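Local coordinates for protein glycosyl transferase family 8 (PDB 5GVV) that transfers galactose from UDP-galactose to the terminal glucose of the already glycosylated serine-rich repeat protein PsrP, at residues L38-I43 and D64-G69. Numbering follows the deposited sequence.
Sequences LLNQDI and DCKLIG
Asn40, Asp64 and Lys66 form a buried polar network on one face of two parallel strands, with every polar atom of the asparagine amide engaged. Its ND2 gives one hydrogen to Asp64 OD1 (2.8 Å, 164° at the hydrogen) and the other to Leu38 O (3.0 Å); both acceptors lie near the amide plane, which fixes its rotation. OD1 accepts Lys66 NZ on an in-plane lone pair at 2.8 Å and also the backbone N of Ile43, an Asx motif that turns the chain after the strand. Asparagine suits this place because it both donates and accepts. The lysine chain, long enough to span the gap and bent at chi2 (-63°) and chi4 (-78°), folds back so that NZ meets Asn40 OD1, Ile43 O and, in a salt bridge, the syn lone pair of Asp64 OD2 at 2.8 Å. Aspartate thus serves amide and ammonium with separate oxygens. This pairing probably offsets the cost of burying both charges.

Three backbone hydrogen bonds join the segments: Cys65 N to Leu38 O, Asn40 N to Cys65 O and, just past the strand ends, Leu67 N to Asn40 O. Cys65 N and Asn40 ND2 reach Leu38 O from opposite faces of its carbonyl plane. On the face carrying Leu39 and Cys65 apolar groups suit the packing: Leu39 CD1 lies 3.7 Å from Cys65 CB. Leu67, in the turn past strand 61-66, presses CD1 tightly on Leu39 CB at 3.5 Å.

The strands belong to a beta-alpha-beta unit in the GT-A fold; its helix 45-57 lays Phe48 against Leu38, Asn40 and Asp64. Strand 6-11, on the other side of strand 34-40, brings Val9 and the UDP-binding Ala11 against Leu39.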
loop_
_atom_site.group_PDB
_atom_site.type_symbol
_atom_site.label_atom_id
_atom_site.label_comp_id
_atom_site.label_asym_id
_atom_site.label_seq_id
_atom_site.Cartn_x
_atom_site.Cartn_y
_atom_site.Cartn_z
ATOM N N LEU A 38 -12.888 -6.735 -9.996
ATOM C CA LEU A 38 -11.466 -6.859 -9.675
ATOM C C LEU A 38 -11.084 -8.316 -9.479
ATOM O O LEU A 38 -11.438 -8.934 -8.469
ATOM C CB LEU A 38 -11.099 -6.045 -8.432
ATOM C CG LEU A 38 -9.662 -6.177 -7.916
ATOM C CD1 LEU A 38 -8.672 -5.875 -9.021
ATOM C CD2 LEU A 38 -9.436 -5.244 -6.731
ATOM N N LEU A 39 -10.367 -8.865 -10.453
ATOM C CA LEU A 39 -9.905 -10.245 -10.369
ATOM C C LEU A 39 -8.694 -10.331 -9.443
ATOM O O LEU A 39 -7.709 -9.614 -9.630
ATOM C CB LEU A 39 -9.564 -10.782 -11.763
ATOM C CG LEU A 39 -10.721 -11.407 -12.554
ATOM C CD1 LEU A 39 -11.784 -10.378 -12.884
ATOM C CD2 LEU A 39 -10.227 -12.103 -13.829
ATOM N N ASN A 40 -8.779 -11.188 -8.431
ATOM C CA ASN A 40 -7.699 -11.318 -7.456
ATOM C C ASN A 40 -7.786 -12.642 -6.710
ATOM O O ASN A 40 -8.781 -13.357 -6.826
ATOM C CB ASN A 40 -7.738 -10.160 -6.451
ATOM C CG ASN A 40 -8.905 -10.268 -5.473
ATOM O OD1 ASN A 40 -8.714 -10.537 -4.284
ATOM N ND2 ASN A 40 -10.119 -10.044 -5.968
ATOM N N GLN A 41 -6.746 -12.962 -5.943
ATOM C CA GLN A 41 -6.739 -14.173 -5.127
ATOM C C GLN A 41 -6.683 -13.844 -3.649
ATOM O O GLN A 41 -7.262 -14.552 -2.826
ATOM C CB GLN A 41 -5.518 -15.038 -5.441
ATOM C CG GLN A 41 -5.417 -15.572 -6.854
ATOM C CD GLN A 41 -4.310 -16.605 -6.985
ATOM O OE1 GLN A 41 -3.194 -16.293 -7.402
ATOM N NE2 GLN A 41 -4.613 -17.841 -6.612
ATOM N N ASP A 42 -5.976 -12.772 -3.307
ATOM C CA ASP A 42 -5.586 -12.565 -1.914
ATOM C C ASP A 42 -5.874 -11.184 -1.328
ATOM O O ASP A 42 -5.359 -10.856 -0.261
ATOM C CB ASP A 42 -4.099 -12.893 -1.749
ATOM C CG ASP A 42 -3.203 -11.976 -2.573
ATOM O OD1 ASP A 42 -3.694 -11.326 -3.527
ATOM O OD2 ASP A 42 -1.996 -11.914 -2.267
ATOM N N ILE A 43 -6.694 -10.378 -1.996
ATOM C CA ILE A 43 -7.038 -9.062 -1.454
ATOM C C ILE A 43 -8.038 -9.178 -0.296
ATOM O O ILE A 43 -9.096 -9.806 -0.435
ATOM C CB ILE A 43 -7.556 -8.098 -2.541
ATOM C CG1 ILE A 43 -6.516 -7.938 -3.656
ATOM C CG2 ILE A 43 -7.869 -6.729 -1.947
ATOM C CD1 ILE A 43 -6.970 -7.022 -4.784
ATOM N N ASP A 64 -15.944 -8.346 -6.246
ATOM C CA ASP A 64 -14.768 -9.121 -5.858
ATOM C C ASP A 64 -14.762 -10.429 -6.626
ATOM O O ASP A 64 -15.560 -11.322 -6.350
ATOM C CB ASP A 64 -14.780 -9.382 -4.344
ATOM C CG ASP A 64 -13.524 -10.090 -3.850
ATOM O OD1 ASP A 64 -12.627 -10.389 -4.670
ATOM O OD2 ASP A 64 -13.430 -10.335 -2.625
ATOM N N CYS A 65 -13.864 -10.541 -7.599
ATOM C CA CYS A 65 -13.775 -11.760 -8.386
ATOM C C CYS A 65 -12.610 -12.607 -7.894
ATOM O O CYS A 65 -11.461 -12.395 -8.286
ATOM C CB CYS A 65 -13.634 -11.427 -9.870
ATOM S SG CYS A 65 -15.024 -10.451 -10.486
ATOM N N LYS A 66 -12.917 -13.564 -7.025
ATOM C CA LYS A 66 -11.885 -14.378 -6.392
ATOM C C LYS A 66 -11.464 -15.562 -7.260
ATOM O O LYS A 66 -12.250 -16.483 -7.512
ATOM C CB LYS A 66 -12.349 -14.856 -5.010
ATOM C CG LYS A 66 -12.173 -13.803 -3.909
ATOM C CD LYS A 66 -10.700 -13.460 -3.728
ATOM C CE LYS A 66 -10.437 -12.647 -2.459
ATOM N NZ LYS A 66 -10.795 -11.210 -2.606
ATOM N N LEU A 67 -10.217 -15.527 -7.716
ATOM C CA LEU A 67 -9.661 -16.626 -8.494
ATOM C C LEU A 67 -9.101 -17.697 -7.561
ATOM O O LEU A 67 -7.896 -17.966 -7.545
ATOM C CB LEU A 67 -8.586 -16.134 -9.469
ATOM C CG LEU A 67 -9.058 -15.256 -10.630
ATOM C CD1 LEU A 67 -9.201 -13.840 -10.160
ATOM C CD2 LEU A 67 -8.095 -15.303 -11.793
ATOM N N ILE A 68 -9.990 -18.305 -6.788
ATOM C CA ILE A 68 -9.603 -19.343 -5.846
ATOM C C ILE A 68 -10.203 -20.667 -6.296
ATOM O O ILE A 68 -11.423 -20.797 -6.405
ATOM C CB ILE A 68 -10.082 -19.003 -4.423
ATOM C CG1 ILE A 68 -9.524 -17.642 -3.990
ATOM C CG2 ILE A 68 -9.682 -20.103 -3.448
ATOM C CD1 ILE A 68 -10.054 -17.141 -2.654
ATOM N N GLY A 69 -9.342 -21.645 -6.567
ATOM C CA GLY A 69 -9.797 -22.937 -7.051
ATOM C C GLY A 69 -8.915 -23.476 -8.164
ATOM O O GLY A 69 -8.094 -22.749 -8.729
#